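Local coordinates for putative diflavin flavoprotein A 3 (Synechocystis sp., PDB 6H0C) that probably mediates electron transfer from NADH to oxygen, reducing it to water, and is represented here by its flavodiiron core without the flavin reductase part, at residues A2-I7 with R20-L25; I167-K172 with T224-H229; C8-D13 with N40-S45; G82-N87 with Q112-L117. All blocks are in the same frame, centred on the assembly; numbering follows the deposited sequence.

All four contacts lie in the N-terminal metallo-beta-lactamase-like domain, ahead of the flavodoxin-like part. Interactions 1 and 3 come first along the chain, their segments alternating, and share strand 4-11 at the outer edge of the seven-stranded sheet; their centres are about 19 Å apart. Interaction 4 follows and joins two helical regions beside this sheet, and interaction 2 closes the series in the second, five-stranded sheet. Interaction 2 touches both 3, through Tyr42 and Asn40 (centres about 12 Å apart), and 4, through Asp171 and His83 (about 19 Å). The last pair brings the end of the second sheet to the loop before helix 86-98, where the flavodiiron site lies in relatives.

Interaction 1: residues A2-I7 with R20-L25; sequences AKDVQI and RTWDRL
Asp4 and Arg20 form the dense centre of this contact, joined through both backbone and side chains. Their main chains make an antiparallel hydrogen-bonded pair, with Arg20 N to Asp4 O at 2.8 Å and Asp4 N to Arg20 O at 3.1 Å. On one face of the sheet, beside this pair, the guanidinium takes the carboxylate side-on: Arg20 NE donates to Asp4 OD1 at 2.7 Å, and Arg20 NH2 to Asp4 OD2 at 2.6 Å. Each oxygen offers its syn lone pair, and the two planes are only 11° apart, so this bidentate salt bridge fixes the rotation of both groups. Asp4 reaches the arginine with CG between its backbone N and carbonyl carbon (chi1 70°). Trp22 CH2 sits 3.0 Å above one face of the guanidinium, and Gln6 CD lies over the other. A second charge, Asp181, pairs with Arg20 NH1, while Gln6 OE1 is held by Arg18.

The pair belongs to the beta hairpin of strands 4-11 and 14-21, at the open ends of its two strands, where the domain's large sheet has its outer edge. On the N-terminal side of Asp4 the pairing gives way to thinner contacts. The Trp22 ring turns its edge to Asp4 OD2 and to Ala2 O, the latter 3.2 Å from Trp22 CZ3. Lys3 runs beside Thr21, pointing the same way, and on this exposed flank the outer part of its chain is only lightly touched: Lys3 CD is 4.0 Å from Leu25 CD1. The amine of Lys3 leaves the pair altogether and bonds to Ser58 O.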
loop_
_atom_site.group_PDB
_atom_site.type_symbol
_atom_site.label_atom_id
_atom_site.label_comp_id
_atom_site.label_asym_id
_atom_site.label_seq_id
_atom_site.Cartn_x
_atom_site.Cartn_y
_atom_site.Cartn_z
ATOM N N ALA A 2 -10.722 13.548 -19.716
ATOM C CA ALA A 2 -9.325 13.120 -19.748
ATOM C C ALA A 2 -8.654 13.376 -18.396
ATOM O O ALA A 2 -9.164 14.141 -17.573
ATOM C CB ALA A 2 -8.568 13.834 -20.861
ATOM N N LYS A 3 -7.515 12.734 -18.169
ATOM C CA LYS A 3 -6.750 12.981 -16.956
ATOM C C LYS A 3 -6.447 14.473 -16.852
ATOM O O LYS A 3 -6.222 15.121 -17.868
ATOM C CB LYS A 3 -5.457 12.155 -16.961
ATOM C CG LYS A 3 -5.703 10.663 -17.156
ATOM C CD LYS A 3 -4.430 9.842 -17.058
ATOM C CE LYS A 3 -3.440 10.233 -18.129
ATOM N NZ LYS A 3 -2.441 9.148 -18.339
ATOM N N ASP A 4 -6.472 15.029 -15.643
ATOM C CA ASP A 4 -6.016 16.404 -15.450
ATOM C C ASP A 4 -5.324 16.595 -14.096
ATOM O O ASP A 4 -5.119 15.635 -13.350
ATOM C CB ASP A 4 -7.178 17.403 -15.607
ATOM C CG ASP A 4 -8.206 17.344 -14.465
ATOM O OD1 ASP A 4 -7.983 16.703 -13.416
ATOM O OD2 ASP A 4 -9.268 17.976 -14.620
ATOM N N VAL A 5 -4.969 17.843 -13.796
ATOM C CA VAL A 5 -4.382 18.189 -12.512
ATOM C C VAL A 5 -5.182 19.320 -11.874
ATOM O O VAL A 5 -5.272 20.420 -12.418
ATOM C CB VAL A 5 -2.899 18.609 -12.641
ATOM C CG1 VAL A 5 -2.334 18.990 -11.277
ATOM C CG2 VAL A 5 -2.076 17.490 -13.283
ATOM N N GLN A 6 -5.774 19.035 -10.721
ATOM C CA GLN A 6 -6.557 20.023 -10.000
ATOM C C GLN A 6 -5.702 20.651 -8.916
ATOM O O GLN A 6 -5.118 19.947 -8.089
ATOM C CB GLN A 6 -7.801 19.380 -9.400
ATOM C CG GLN A 6 -8.690 20.318 -8.622
ATOM C CD GLN A 6 -9.890 19.593 -8.056
ATOM O OE1 GLN A 6 -9.781 18.456 -7.588
ATOM N NE2 GLN A 6 -11.050 20.238 -8.109
ATOM N N ILE A 7 -5.616 21.977 -8.934
ATOM C CA ILE A 7 -4.755 22.703 -8.007
ATOM C C ILE A 7 -5.597 23.522 -7.050
ATOM O O ILE A 7 -6.535 24.194 -7.467
ATOM C CB ILE A 7 -3.768 23.641 -8.747
ATOM C CG1 ILE A 7 -2.959 22.864 -9.785
ATOM C CG2 ILE A 7 -2.836 24.349 -7.759
ATOM C CD1 ILE A 7 -1.909 23.704 -10.460
ATOM N N ARG A 20 -5.864 13.692 -11.474
ATOM C CA ARG A 20 -7.155 13.022 -11.476
ATOM C C ARG A 20 -7.338 12.141 -12.700
ATOM O O ARG A 20 -6.966 12.522 -13.809
ATOM C CB ARG A 20 -8.285 14.057 -11.394
ATOM C CG ARG A 20 -8.149 15.045 -10.236
ATOM C CD ARG A 20 -9.401 15.904 -10.075
ATOM N NE ARG A 20 -9.693 16.663 -11.286
ATOM C CZ ARG A 20 -10.886 17.165 -11.585
ATOM N NH1 ARG A 20 -11.908 16.983 -10.754
ATOM N NH2 ARG A 20 -11.060 17.844 -12.715
ATOM N N THR A 21 -7.903 10.953 -12.483
ATOM C CA THR A 21 -8.341 10.094 -13.580
ATOM C C THR A 21 -9.770 9.621 -13.308
ATOM O O THR A 21 -10.086 9.169 -12.205
ATOM C CB THR A 21 -7.395 8.874 -13.793
ATOM O OG1 THR A 21 -7.840 8.117 -14.922
ATOM C CG2 THR A 21 -7.353 7.960 -12.570
ATOM N N TRP A 22 -10.646 9.755 -14.298
ATOM C CA TRP A 22 -12.031 9.332 -14.124
ATOM C C TRP A 22 -12.167 7.847 -14.457
ATOM O O TRP A 22 -13.086 7.178 -13.996
ATOM C CB TRP A 22 -12.976 10.182 -14.981
ATOM C CG TRP A 22 -13.336 11.497 -14.327
ATOM C CD1 TRP A 22 -14.379 11.737 -13.461
ATOM C CD2 TRP A 22 -12.643 12.740 -14.468
ATOM N NE1 TRP A 22 -14.374 13.058 -13.066
ATOM C CE2 TRP A 22 -13.319 13.692 -13.670
ATOM C CE3 TRP A 22 -11.511 13.139 -15.187
ATOM C CZ2 TRP A 22 -12.901 15.016 -13.577
ATOM C CZ3 TRP A 22 -11.098 14.458 -15.098
ATOM C CH2 TRP A 22 -11.792 15.382 -14.301
ATOM N N ASP A 23 -11.228 7.333 -15.244
ATOM C CA ASP A 23 -11.229 5.925 -15.622
ATOM C C ASP A 23 -10.313 5.090 -14.739
ATOM O O ASP A 23 -9.344 5.599 -14.162
ATOM C CB ASP A 23 -10.802 5.774 -17.076
ATOM C CG ASP A 23 -11.598 6.660 -18.004
ATOM O OD1 ASP A 23 -10.972 7.379 -18.810
ATOM O OD2 ASP A 23 -12.847 6.641 -17.922
ATOM N N ARG A 24 -10.620 3.802 -14.634
ATOM C CA ARG A 24 -9.697 2.872 -14.004
ATOM C C ARG A 24 -8.496 2.708 -14.930
ATOM O O ARG A 24 -8.659 2.546 -16.145
ATOM C CB ARG A 24 -10.367 1.530 -13.727
ATOM C CG ARG A 24 -9.447 0.511 -13.089
ATOM C CD ARG A 24 -10.187 -0.784 -12.835
ATOM N NE ARG A 24 -10.852 -1.241 -14.052
ATOM C CZ ARG A 24 -11.491 -2.400 -14.171
ATOM N NH1 ARG A 24 -11.565 -3.237 -13.140
ATOM N NH2 ARG A 24 -12.054 -2.721 -15.327
ATOM N N LEU A 25 -7.293 2.774 -14.366
ATOM C CA LEU A 25 -6.087 2.685 -15.178
ATOM C C LEU A 25 -5.332 1.359 -14.973
ATOM O O LEU A 25 -4.601 0.919 -15.863
ATOM C CB LEU A 25 -5.163 3.881 -14.890
ATOM C CG LEU A 25 -5.712 5.276 -15.241
ATOM C CD1 LEU A 25 -4.623 6.347 -15.178
ATOM C CD2 LEU A 25 -6.398 5.291 -16.598
#

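Interaction 2: residues I167-K172 with T224-H229; sequences ILFTDK and TYAPSH
Lys172 and His229 meet near the C-terminal ends of two parallel strands, 167-171 and 224-227. Upstream the strands are zipped by Leu168 N to Thr224 O, Ala226 N to Leu168 O (2.8 Å) and Thr170 N to Ala226 O; the last donor stands above the carbonyl plane. Ala226 CB fills the face shared with Ile167 and Phe169, lying 3.6 Å from Ile167 CG2 and 3.7 Å from Phe169 CD1. On the opposite face Leu168 CD2 lies beside Tyr225. Helices 189-202 and 207-217 link the two strands, giving a beta-alpha-beta crossover in the five-stranded sheet.

At Asp171 the backbone turns to a positive phi (53°), and the pairing resumes in a different form, Ser228 N donating to Asp171 O at 2.7 Å. A water bridges Asp171 N and Ala226 O where the strands part.

The Lys172 side chain begins pointing away from the second strand. Its CB makes no close contact there, and CG stays 4.4 Å from Ser228 OG. A bend at chi2 (-78°) sends CD back to lie in the plane of the His229 ring at its edge. CE closes to 3.4 Å from His229 NE2, and NZ reaches that nitrogen at 2.8 Å, near the ring plane. Lys172 NZ also bonds to a citrate, probably from the crystallisation liquor, and His229 ND1 to Thr38 O, so both imidazole nitrogens are engaged. Canonical flavodiiron proteins use histidine nitrogens in this region to hold iron; an amine donating to NE2 is consistent with the non-canonical character of this core.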
loop_
_atom_site.group_PDB
_atom_site.type_symbol
_atom_site.label_atom_id
_atom_site.label_comp_id
_atom_site.label_asym_id
_atom_site.label_seq_id
_atom_site.Cartn_x
_atom_site.Cartn_y
_atom_site.Cartn_z
ATOM N N ILE A 167 -2.276 19.745 9.590
ATOM C CA ILE A 167 -2.494 18.715 8.596
ATOM C C ILE A 167 -1.606 17.520 8.897
ATOM O O ILE A 167 -0.404 17.664 9.135
ATOM C CB ILE A 167 -2.202 19.212 7.173
ATOM C CG1 ILE A 167 -3.124 20.378 6.814
ATOM C CG2 ILE A 167 -2.351 18.068 6.174
ATOM C CD1 ILE A 167 -2.757 21.050 5.490
ATOM N N LEU A 168 -2.218 16.344 8.902
ATOM C CA LEU A 168 -1.486 15.086 8.907
ATOM C C LEU A 168 -1.460 14.548 7.479
ATOM O O LEU A 168 -2.507 14.298 6.877
ATOM C CB LEU A 168 -2.145 14.091 9.864
ATOM C CG LEU A 168 -1.393 12.827 10.255
ATOM C CD1 LEU A 168 -0.117 13.180 11.013
ATOM C CD2 LEU A 168 -2.297 11.945 11.094
ATOM N N PHE A 169 -0.268 14.406 6.920
ATOM C CA PHE A 169 -0.132 13.805 5.603
ATOM C C PHE A 169 -0.083 12.298 5.784
ATOM O O PHE A 169 0.887 11.772 6.325
ATOM C CB PHE A 169 1.112 14.347 4.894
ATOM C CG PHE A 169 1.055 15.828 4.654
ATOM C CD1 PHE A 169 0.470 16.334 3.500
ATOM C CD2 PHE A 169 1.542 16.713 5.597
ATOM C CE1 PHE A 169 0.391 17.704 3.284
ATOM C CE2 PHE A 169 1.464 18.090 5.391
ATOM C CZ PHE A 169 0.890 18.586 4.237
ATOM N N THR A 170 -1.143 11.614 5.355
ATOM C CA THR A 170 -1.378 10.226 5.749
ATOM C C THR A 170 -1.087 9.193 4.666
ATOM O O THR A 170 -1.268 7.995 4.901
ATOM C CB THR A 170 -2.839 10.006 6.206
ATOM O OG1 THR A 170 -3.729 10.344 5.137
ATOM C CG2 THR A 170 -3.162 10.877 7.432
ATOM N N ASP A 171 -0.651 9.649 3.493
ATOM C CA ASP A 171 -0.265 8.728 2.421
ATOM C C ASP A 171 -1.423 7.744 2.175
ATOM O O ASP A 171 -2.558 8.172 1.926
ATOM C CB ASP A 171 1.060 8.007 2.780
ATOM C CG ASP A 171 1.669 7.223 1.602
ATOM O OD1 ASP A 171 2.140 7.842 0.624
ATOM O OD2 ASP A 171 1.698 5.978 1.670
ATOM N N LYS A 172 -1.160 6.443 2.280
ATOM C CA LYS A 172 -2.170 5.460 1.923
ATOM C C LYS A 172 -3.274 5.318 2.968
ATOM O O LYS A 172 -4.302 4.709 2.693
ATOM C CB LYS A 172 -1.514 4.105 1.665
ATOM C CG LYS A 172 -0.682 4.076 0.391
ATOM C CD LYS A 172 -1.570 3.945 -0.855
ATOM C CE LYS A 172 -0.739 4.073 -2.137
ATOM N NZ LYS A 172 -1.511 3.704 -3.368
ATOM N N THR A 224 -7.088 17.931 9.686
ATOM C CA THR A 224 -7.231 17.487 8.305
ATOM C C THR A 224 -6.306 16.301 8.073
ATOM O O THR A 224 -5.161 16.326 8.506
ATOM C CB THR A 224 -6.876 18.604 7.290
ATOM O OG1 THR A 224 -7.668 19.770 7.543
ATOM C CG2 THR A 224 -7.094 18.139 5.839
ATOM N N TYR A 225 -6.807 15.264 7.410
ATOM C CA TYR A 225 -5.934 14.250 6.825
ATOM C C TYR A 225 -5.722 14.586 5.360
ATOM O O TYR A 225 -6.684 14.863 4.639
ATOM C CB TYR A 225 -6.528 12.846 6.927
ATOM C CG TYR A 225 -6.788 12.316 8.324
ATOM C CD1 TYR A 225 -6.005 12.698 9.414
ATOM C CD2 TYR A 225 -7.814 11.407 8.541
ATOM C CE1 TYR A 225 -6.258 12.183 10.682
ATOM C CE2 TYR A 225 -8.068 10.889 9.797
ATOM C CZ TYR A 225 -7.295 11.271 10.862
ATOM O OH TYR A 225 -7.587 10.726 12.097
ATOM N N ALA A 226 -4.470 14.562 4.917
ATOM C CA ALA A 226 -4.162 14.789 3.511
ATOM C C ALA A 226 -3.622 13.492 2.926
ATOM O O ALA A 226 -2.428 13.217 3.035
ATOM C CB ALA A 226 -3.160 15.910 3.358
ATOM N N PRO A 227 -4.506 12.679 2.322
ATOM C CA PRO A 227 -4.179 11.308 1.909
ATOM C C PRO A 227 -3.665 11.219 0.473
ATOM O O PRO A 227 -3.730 12.207 -0.271
ATOM C CB PRO A 227 -5.521 10.590 2.041
ATOM C CG PRO A 227 -6.537 11.672 1.653
ATOM C CD PRO A 227 -5.920 13.014 2.049
ATOM N N SER A 228 -3.179 10.042 0.084
ATOM C CA SER A 228 -2.736 9.824 -1.296
ATOM C C SER A 228 -3.851 9.969 -2.317
ATOM O O SER A 228 -3.610 10.427 -3.442
ATOM C CB SER A 228 -2.128 8.430 -1.467
ATOM O OG SER A 228 -0.954 8.286 -0.694
ATOM N N HIS A 229 -5.056 9.545 -1.936
ATOM C CA HIS A 229 -6.140 9.344 -2.901
ATOM C C HIS A 229 -7.461 9.941 -2.447
ATOM O O HIS A 229 -7.891 9.720 -1.309
ATOM C CB HIS A 229 -6.348 7.849 -3.169
ATOM C CG HIS A 229 -5.091 7.119 -3.513
ATOM N ND1 HIS A 229 -4.417 7.319 -4.698
ATOM C CD2 HIS A 229 -4.377 6.197 -2.822
ATOM C CE1 HIS A 229 -3.344 6.550 -4.724
ATOM N NE2 HIS A 229 -3.297 5.861 -3.599
HETATM O O HOH W 1 -0.250 12.077 1.987
HETATM O O HOH W 2 -4.957 7.473 0.503
HETATM O O HOH W 3 1.015 9.571 -1.269
#

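Interaction 3: residues C8-D13 with N40-S45; sequences CPIAVD and NSYLIS
Asp13 O, a carbonyl of the hairpin turn, takes Ser45 N and a CA-H...O contact from Ile44 CA (3.2 Å) while standing only 3.3 Å from Leu43 O, an acceptor-to-acceptor approach that offers no bond. The bond from Ser45 N is the single hydrogen bond of the contact, 2.8 Å long and nearly straight at 165°, with the donor in the carbonyl plane. It carries the antiparallel pairing of strands 14-21 and 37-45, in which Leu43 bonds to Thr15, one step further into the turn between strands 4-11 and 14-21.

In that turn Val12 and Asp13 have backbone torsions close to those of a type II turn, Asp13 with a positive phi (64°), and Ile10 and Ala11 both face Thr14 in a classic beta bulge. The Asp13 side chain passes alongside the end of the other strand, its CB 3.5 Å from Ser45 O, and its carboxylate is hydrogen-bonded to His142 and salt-bridged to Arg140.

Ile10, on strand 4-11, reaches past the intervening strand 14-21 to make the apolar part of the contact. Its CG1 stands between the backbone N and the carbonyl carbon (chi1 61°), and this branch ends in CD1 at the rim of the Tyr42 ring, 3.9 Å from Tyr42 CD2 and close to the ring plane. The two side chains cross at about a right angle. At its tip, Tyr42 OH is bonded to Pro227 O.

The second sheet of the domain packs against these groups: Ile10 packs on Ile167, Phe169 meets the Tyr42 ring edge-to-face, and the two sheets close on one another here, with strand 49-52 flanking Tyr42 and Ile44.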
loop_
_atom_site.group_PDB
_atom_site.type_symbol
_atom_site.label_atom_id
_atom_site.label_comp_id
_atom_site.label_asym_id
_atom_site.label_seq_id
_atom_site.Cartn_x
_atom_site.Cartn_y
_atom_site.Cartn_z
ATOM N N CYS A 8 -5.261 23.475 -5.767
ATOM C CA CYS A 8 -6.030 24.209 -4.787
ATOM C C CYS A 8 -5.181 24.538 -3.563
ATOM O O CYS A 8 -4.491 23.667 -3.023
ATOM C CB CYS A 8 -7.267 23.394 -4.397
ATOM S SG CYS A 8 -8.456 24.264 -3.361
ATOM N N PRO A 9 -5.205 25.809 -3.128
ATOM C CA PRO A 9 -4.578 26.160 -1.847
ATOM C C PRO A 9 -5.403 25.583 -0.703
ATOM O O PRO A 9 -6.622 25.714 -0.736
ATOM C CB PRO A 9 -4.601 27.691 -1.845
ATOM C CG PRO A 9 -5.732 28.047 -2.751
ATOM C CD PRO A 9 -5.778 26.984 -3.810
ATOM N N ILE A 10 -4.778 24.949 0.279
ATOM C CA ILE A 10 -5.557 24.232 1.288
ATOM C C ILE A 10 -5.258 24.686 2.712
ATOM O O ILE A 10 -6.000 24.376 3.632
ATOM C CB ILE A 10 -5.331 22.697 1.191
ATOM C CG1 ILE A 10 -3.863 22.341 1.419
ATOM C CG2 ILE A 10 -5.812 22.163 -0.158
ATOM C CD1 ILE A 10 -3.630 20.842 1.531
ATOM N N ALA A 11 -4.168 25.419 2.888
ATOM C CA ALA A 11 -3.786 25.950 4.193
ATOM C C ALA A 11 -2.630 26.916 3.962
ATOM O O ALA A 11 -2.164 27.042 2.828
ATOM C CB ALA A 11 -3.401 24.825 5.152
ATOM N N VAL A 12 -2.169 27.605 5.006
ATOM C CA VAL A 12 -1.101 28.587 4.813
ATOM C C VAL A 12 0.123 27.922 4.197
ATOM O O VAL A 12 0.575 26.870 4.661
ATOM C CB VAL A 12 -0.690 29.299 6.125
ATOM C CG1 VAL A 12 -1.796 30.216 6.593
ATOM C CG2 VAL A 12 -0.336 28.294 7.203
ATOM N N ASP A 13 0.631 28.537 3.130
ATOM C CA ASP A 13 1.821 28.061 2.431
ATOM C C ASP A 13 1.635 26.682 1.791
ATOM O O ASP A 13 2.595 26.091 1.298
ATOM C CB ASP A 13 3.015 28.021 3.392
ATOM C CG ASP A 13 3.242 29.350 4.091
ATOM O OD1 ASP A 13 3.292 30.390 3.396
ATOM O OD2 ASP A 13 3.346 29.353 5.338
ATOM N N ASN A 40 -2.645 12.385 -5.033
ATOM C CA ASN A 40 -2.467 13.708 -4.447
ATOM C C ASN A 40 -1.019 14.043 -4.073
ATOM O O ASN A 40 -0.379 13.311 -3.330
ATOM C CB ASN A 40 -3.366 13.846 -3.214
ATOM C CG ASN A 40 -4.832 13.625 -3.536
ATOM O OD1 ASN A 40 -5.274 13.887 -4.660
ATOM N ND2 ASN A 40 -5.594 13.135 -2.555
ATOM N N SER A 41 -0.516 15.156 -4.605
ATOM C CA SER A 41 0.785 15.704 -4.224
ATOM C C SER A 41 0.582 17.012 -3.475
ATOM O O SER A 41 -0.365 17.742 -3.752
ATOM C CB SER A 41 1.662 15.951 -5.452
ATOM O OG SER A 41 1.604 14.862 -6.358
ATOM N N TYR A 42 1.474 17.323 -2.542
ATOM C CA TYR A 42 1.324 18.530 -1.725
ATOM C C TYR A 42 2.584 19.385 -1.734
ATOM O O TYR A 42 3.707 18.879 -1.682
ATOM C CB TYR A 42 0.954 18.158 -0.287
ATOM C CG TYR A 42 -0.305 17.320 -0.199
ATOM C CD1 TYR A 42 -0.241 15.928 -0.266
ATOM C CD2 TYR A 42 -1.564 17.917 -0.074
ATOM C CE1 TYR A 42 -1.387 15.149 -0.195
ATOM C CE2 TYR A 42 -2.724 17.139 -0.002
ATOM C CZ TYR A 42 -2.622 15.758 -0.066
ATOM O OH TYR A 42 -3.751 14.976 0.011
ATOM N N LEU A 43 2.388 20.694 -1.807
ATOM C CA LEU A 43 3.496 21.630 -1.794
ATOM C C LEU A 43 3.395 22.570 -0.594
ATOM O O LEU A 43 2.409 23.305 -0.448
ATOM C CB LEU A 43 3.523 22.429 -3.092
ATOM C CG LEU A 43 4.716 23.350 -3.287
ATOM C CD1 LEU A 43 5.979 22.532 -3.447
ATOM C CD2 LEU A 43 4.475 24.215 -4.501
ATOM N N ILE A 44 4.390 22.505 0.286
ATOM C CA ILE A 44 4.545 23.511 1.323
ATOM C C ILE A 44 5.670 24.441 0.911
ATOM O O ILE A 44 6.817 24.023 0.745
ATOM C CB ILE A 44 4.867 22.921 2.701
ATOM C CG1 ILE A 44 3.813 21.901 3.125
ATOM C CG2 ILE A 44 4.947 24.034 3.744
ATOM C CD1 ILE A 44 4.128 21.233 4.454
ATOM N N SER A 45 5.337 25.708 0.737
ATOM C CA SER A 45 6.321 26.666 0.288
ATOM C C SER A 45 6.521 27.749 1.336
ATOM O O SER A 45 5.789 28.731 1.373
ATOM C CB SER A 45 5.889 27.270 -1.039
ATOM O OG SER A 45 6.932 28.057 -1.577
#

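Interaction 4: residues G82-N87 with Q112-L117; sequences GHVNAN and QNLEKL
The Asn113 amide and Val84 pass each other in opposite directions, and Val84 CG1 lies over one face of the amide on its nitrogen side, 3.7 Å from Asn113 ND2. That nitrogen is also 3.1 Å from Val84 O, but at an angle too poor for a hydrogen bond. A second flat group, the His83 ring, has Asn85 ND2 in its plane at the edge, and Tyr154 meets it edge-to-face.

The rest is apolar packing. Val84 CG1, anti to its backbone N (chi1 169°), is the apolar centre of the contact: Leu114 CD1 lies 3.9 Å away and Leu117 CD1 3.7 Å. The latter methyl goes further and presses on the backbone, reaching 3.3 Å from Asn85 C. Leu117 CD2 meets Ala86 CB at 3.9 Å, which brings the first turn of helix 86-98 against the end of helix 108-117.

Between these flanks Asn85 is the N-cap of helix 86-98, its OD1 accepting from Arg88 N. Its ND2 and His83 NE2 both bond to the crystallisation citrate, while His83 ND1 bonds to Asp171. The sequence from His83 to Arg88 occupies the place where canonical flavodiiron proteins carry the iron-binding HxExDH motif, the flavodiiron counterpart of the HxHxDH motif of metallo-beta-lactamases; the asparagines and arginine at the later positions are consistent with a non-canonical site.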
loop_
_atom_site.group_PDB
_atom_site.type_symbol
_atom_site.label_atom_id
_atom_site.label_comp_id
_atom_site.label_asym_id
_atom_site.label_seq_id
_atom_site.Cartn_x
_atom_site.Cartn_y
_atom_site.Cartn_z
ATOM N N GLY A 82 5.866 9.582 0.950
ATOM C CA GLY A 82 5.047 8.849 1.909
ATOM C C GLY A 82 5.139 7.341 1.699
ATOM O O GLY A 82 4.802 6.554 2.589
ATOM N N HIS A 83 5.585 6.949 0.506
ATOM C CA HIS A 83 5.814 5.547 0.159
ATOM C C HIS A 83 6.566 5.511 -1.159
ATOM O O HIS A 83 6.635 6.523 -1.858
ATOM C CB HIS A 83 4.507 4.760 0.060
ATOM C CG HIS A 83 3.725 5.043 -1.184
ATOM N ND1 HIS A 83 2.955 6.175 -1.337
ATOM C CD2 HIS A 83 3.595 4.341 -2.336
ATOM C CE1 HIS A 83 2.385 6.160 -2.530
ATOM N NE2 HIS A 83 2.760 5.058 -3.157
ATOM N N VAL A 84 7.127 4.355 -1.498
ATOM C CA VAL A 84 7.995 4.245 -2.665
ATOM C C VAL A 84 7.757 2.948 -3.418
ATOM O O VAL A 84 7.542 1.897 -2.813
ATOM C CB VAL A 84 9.491 4.323 -2.260
ATOM C CG1 VAL A 84 10.391 3.936 -3.411
ATOM C CG2 VAL A 84 9.838 5.710 -1.776
ATOM N N ASN A 85 7.791 3.038 -4.746
ATOM C CA ASN A 85 7.836 1.872 -5.617
ATOM C C ASN A 85 8.339 2.277 -7.004
ATOM O O ASN A 85 8.575 3.458 -7.261
ATOM C CB ASN A 85 6.466 1.190 -5.707
ATOM C CG ASN A 85 5.357 2.144 -6.100
ATOM O OD1 ASN A 85 5.412 2.788 -7.153
ATOM N ND2 ASN A 85 4.324 2.223 -5.262
ATOM N N ALA A 86 8.501 1.300 -7.894
ATOM C CA ALA A 86 9.075 1.543 -9.218
ATOM C C ALA A 86 8.252 2.530 -10.031
ATOM O O ALA A 86 8.788 3.323 -10.804
ATOM C CB ALA A 86 9.211 0.226 -9.981
ATOM N N ASN A 87 6.941 2.467 -9.848
ATOM C CA ASN A 87 6.018 3.330 -10.565
ATOM C C ASN A 87 6.245 4.799 -10.177
ATOM O O ASN A 87 6.438 5.660 -11.036
ATOM C CB ASN A 87 4.573 2.884 -10.281
ATOM C CG ASN A 87 3.565 3.483 -11.249
ATOM O OD1 ASN A 87 3.305 4.686 -11.230
ATOM N ND2 ASN A 87 2.972 2.636 -12.084
ATOM N N GLN A 112 16.056 2.236 1.359
ATOM C CA GLN A 112 16.627 0.989 0.856
ATOM C C GLN A 112 16.006 0.599 -0.481
ATOM O O GLN A 112 16.707 0.208 -1.417
ATOM C CB GLN A 112 16.432 -0.130 1.874
ATOM C CG GLN A 112 17.182 0.095 3.163
ATOM C CD GLN A 112 16.685 -0.779 4.290
ATOM O OE1 GLN A 112 15.682 -1.477 4.156
ATOM N NE2 GLN A 112 17.384 -0.737 5.416
ATOM N N ASN A 113 14.682 0.716 -0.563
ATOM C CA ASN A 113 13.945 0.448 -1.794
ATOM C C ASN A 113 14.420 1.355 -2.941
ATOM O O ASN A 113 14.806 0.885 -4.024
ATOM C CB ASN A 113 12.443 0.629 -1.533
ATOM C CG ASN A 113 11.579 0.095 -2.657
ATOM O OD1 ASN A 113 12.072 -0.563 -3.580
ATOM N ND2 ASN A 113 10.277 0.365 -2.580
ATOM N N LEU A 114 14.415 2.658 -2.671
ATOM C CA LEU A 114 14.766 3.679 -3.651
ATOM C C LEU A 114 16.190 3.517 -4.184
ATOM O O LEU A 114 16.457 3.779 -5.357
ATOM C CB LEU A 114 14.592 5.061 -3.024
ATOM C CG LEU A 114 14.421 6.271 -3.937
ATOM C CD1 LEU A 114 13.251 6.072 -4.872
ATOM C CD2 LEU A 114 14.230 7.522 -3.092
ATOM N N GLU A 115 17.103 3.085 -3.322
ATOM C CA GLU A 115 18.486 2.872 -3.733
ATOM C C GLU A 115 18.560 1.768 -4.781
ATOM O O GLU A 115 19.276 1.887 -5.768
ATOM C CB GLU A 115 19.371 2.546 -2.523
ATOM C CG GLU A 115 19.588 3.747 -1.585
ATOM C CD GLU A 115 20.338 3.400 -0.301
ATOM O OE1 GLU A 115 20.335 4.242 0.628
ATOM O OE2 GLU A 115 20.925 2.296 -0.218
ATOM N N LYS A 116 17.802 0.698 -4.587
ATOM C CA LYS A 116 17.745 -0.338 -5.610
ATOM C C LYS A 116 17.036 0.202 -6.849
ATOM O O LYS A 116 17.584 0.137 -7.942
ATOM C CB LYS A 116 17.051 -1.599 -5.083
ATOM C CG LYS A 116 17.821 -2.278 -3.947
ATOM C CD LYS A 116 17.267 -3.658 -3.611
ATOM C CE LYS A 116 15.843 -3.587 -3.072
ATOM N NZ LYS A 116 15.772 -3.027 -1.689
ATOM N N LEU A 117 15.840 0.766 -6.669
ATOM C CA LEU A 117 15.032 1.276 -7.783
ATOM C C LEU A 117 15.757 2.272 -8.684
ATOM O O LEU A 117 15.540 2.285 -9.890
ATOM C CB LEU A 117 13.762 1.935 -7.255
ATOM C CG LEU A 117 12.729 0.998 -6.640
ATOM C CD1 LEU A 117 11.497 1.766 -6.173
ATOM C CD2 LEU A 117 12.351 -0.056 -7.657
#